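Side-chain contact in 1-pyrroline-5-carboxylate dehydrogenase (PDB 1UZB), which probably oxidises 1-pyrroline-5-carboxylate, through its open-chain semialdehyde, to glutamate with a nicotinamide cofactor, as an aldehyde dehydrogenase of proline breakdown: residues 52-57 with 62-67. Numbering follows the deposited sequence.
Sequences RMVSLN and SEVVGT
Glu-63 O is met by two groups of the facing strand: Asn-57 N donates a hydrogen bond to it at 3.1 Å, and Leu-56 CA makes a CA-H...O contact at 3.5 Å. A second hydrogen bond links the same pair of residues through their side chains, from Asn-57 ND2 to Glu-63 OE1, 2.9 Å. The two side chains lie side by side and point the same way, but amide and carboxylate are twisted 50° apart; the donor meets OE1 on its anti side, somewhat out of the carboxylate plane. With CG anti to the backbone N (chi1 176°), Asn-57 extends its amide alongside the glutamate. Asparagine suits this place because its amide works at both ends: OD1 accepts from the backbone N of Ser-59, in the turn of the hairpin. Were the residue an alanine, Glu-63 OE1 would probably lose its amide donor and the Ser-59 N-H its side-chain acceptor. Farther along, Val-65 and Gly-66 both face Ser-55 in a classic beta bulge: Ser-55 N donates to Gly-66 O, 2.9 Å, and Ser-55 O accepts from Val-65 N, 2.8 Å. Gly-66 has a backbone stretched almost flat (phi 179°), a shape that a residue without CB adopts most easily. Branched side chains pack against one another on the face of Val-54, Leu-56 and Val-64: the two valines cross at about a right angle, CG1 of Val-54 3.6 Å from CG1 of Val-64, and Leu-56 CD2 reaches Val-64 CG2 at 4.0 Å. Thr-67 serves two chemistries, its OG1 bonding His-37 while CG2 sits over one face of the Arg-52 guanidinium, 3.9 Å from NH1. Ser-55 OG bonds Glu-123, and Met-53 and Ser-55 pack against helix 213-226. Backbone bonds and the bulge thus set the hairpin's register, and a neutral amide holds one oxygen of a probably charged carboxylate near the turn.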
loop_
_atom_site.group_PDB
_atom_site.type_symbol
_atom_site.label_atom_id
_atom_site.label_comp_id
_atom_site.label_asym_id
_atom_site.label_seq_id
_atom_site.Cartn_x
_atom_site.Cartn_y
_atom_site.Cartn_z
ATOM N N ARG A 52 -15.775 54.550 9.302
ATOM C CA ARG A 52 -15.952 53.310 10.045
ATOM C C ARG A 52 -17.275 52.634 9.716
ATOM O O ARG A 52 -18.172 53.240 9.127
ATOM C CB ARG A 52 -15.886 53.580 11.550
ATOM C CG ARG A 52 -17.106 54.296 12.108
ATOM C CD ARG A 52 -17.012 54.434 13.619
ATOM N NE ARG A 52 -18.253 54.932 14.207
ATOM C CZ ARG A 52 -18.439 55.120 15.510
ATOM N NH1 ARG A 52 -17.462 54.853 16.367
ATOM N NH2 ARG A 52 -19.601 55.571 15.958
ATOM N N MET A 53 -17.379 51.368 10.103
ATOM C CA MET A 53 -18.578 50.569 9.885
ATOM C C MET A 53 -19.117 50.158 11.243
ATOM O O MET A 53 -18.348 49.911 12.168
ATOM C CB MET A 53 -18.245 49.309 9.095
ATOM C CG MET A 53 -17.776 49.544 7.683
ATOM S SD MET A 53 -17.226 47.982 6.999
ATOM C CE MET A 53 -18.780 47.083 6.893
ATOM N N VAL A 54 -20.436 50.065 11.353
ATOM C CA VAL A 54 -21.066 49.685 12.608
ATOM C C VAL A 54 -21.699 48.304 12.499
ATOM O O VAL A 54 -22.331 47.979 11.496
ATOM C CB VAL A 54 -22.164 50.696 13.004
ATOM C CG1 VAL A 54 -22.689 50.379 14.394
ATOM C CG2 VAL A 54 -21.612 52.112 12.952
ATOM N N SER A 55 -21.512 47.487 13.529
ATOM C CA SER A 55 -22.101 46.154 13.554
ATOM C C SER A 55 -23.114 46.129 14.690
ATOM O O SER A 55 -22.767 46.341 15.851
ATOM C CB SER A 55 -21.030 45.090 13.784
ATOM O OG SER A 55 -21.604 43.795 13.732
ATOM N N LEU A 56 -24.369 45.866 14.344
ATOM C CA LEU A 56 -25.449 45.849 15.322
ATOM C C LEU A 56 -25.839 44.463 15.816
ATOM O O LEU A 56 -25.554 43.449 15.180
ATOM C CB LEU A 56 -26.684 46.526 14.728
ATOM C CG LEU A 56 -26.483 47.939 14.174
ATOM C CD1 LEU A 56 -27.772 48.429 13.541
ATOM C CD2 LEU A 56 -26.045 48.869 15.292
ATOM N N ASN A 57 -26.494 44.442 16.970
ATOM C CA ASN A 57 -26.981 43.212 17.584
ATOM C C ASN A 57 -28.379 42.997 16.999
ATOM O O ASN A 57 -29.295 43.759 17.286
ATOM C CB ASN A 57 -27.064 43.410 19.099
ATOM C CG ASN A 57 -27.645 42.216 19.822
ATOM O OD1 ASN A 57 -28.134 41.272 19.205
ATOM N ND2 ASN A 57 -27.605 42.258 21.147
ATOM N N SER A 62 -30.404 48.417 18.662
ATOM C CA SER A 62 -29.994 49.718 19.177
ATOM C C SER A 62 -28.612 49.555 19.805
ATOM O O SER A 62 -27.925 50.537 20.094
ATOM C CB SER A 62 -30.987 50.224 20.228
ATOM O OG SER A 62 -31.032 49.362 21.351
ATOM N N GLU A 63 -28.205 48.303 19.999
ATOM C CA GLU A 63 -26.911 47.999 20.599
ATOM C C GLU A 63 -25.831 47.777 19.548
ATOM O O GLU A 63 -26.002 46.983 18.621
ATOM C CB GLU A 63 -27.006 46.748 21.475
ATOM C CG GLU A 63 -28.190 46.736 22.422
ATOM C CD GLU A 63 -28.131 45.588 23.406
ATOM O OE1 GLU A 63 -27.613 44.510 23.043
ATOM O OE2 GLU A 63 -28.612 45.763 24.543
ATOM N N VAL A 64 -24.716 48.478 19.711
ATOM C CA VAL A 64 -23.589 48.367 18.795
ATOM C C VAL A 64 -22.596 47.340 19.335
ATOM O O VAL A 64 -21.937 47.570 20.351
ATOM C CB VAL A 64 -22.872 49.725 18.634
ATOM C CG1 VAL A 64 -21.655 49.576 17.730
ATOM C CG2 VAL A 64 -23.834 50.748 18.059
ATOM N N VAL A 65 -22.499 46.200 18.658
ATOM C CA VAL A 65 -21.576 45.156 19.083
ATOM C C VAL A 65 -20.149 45.673 18.946
ATOM O O VAL A 65 -19.308 45.441 19.811
ATOM C CB VAL A 65 -21.754 43.874 18.234
ATOM C CG1 VAL A 65 -20.716 42.830 18.636
ATOM C CG2 VAL A 65 -23.159 43.320 18.429
ATOM N N GLY A 66 -19.889 46.388 17.856
ATOM C CA GLY A 66 -18.566 46.938 17.634
ATOM C C GLY A 66 -18.511 47.691 16.325
ATOM O O GLY A 66 -19.473 47.692 15.556
ATOM N N THR A 67 -17.390 48.355 16.073
ATOM C CA THR A 67 -17.220 49.085 14.830
ATOM C C THR A 67 -15.899 48.639 14.240
ATOM O O THR A 67 -15.039 48.123 14.951
ATOM C CB THR A 67 -17.165 50.612 15.052
ATOM O OG1 THR A 67 -16.021 50.942 15.849
ATOM C CG2 THR A 67 -18.430 51.098 15.741
#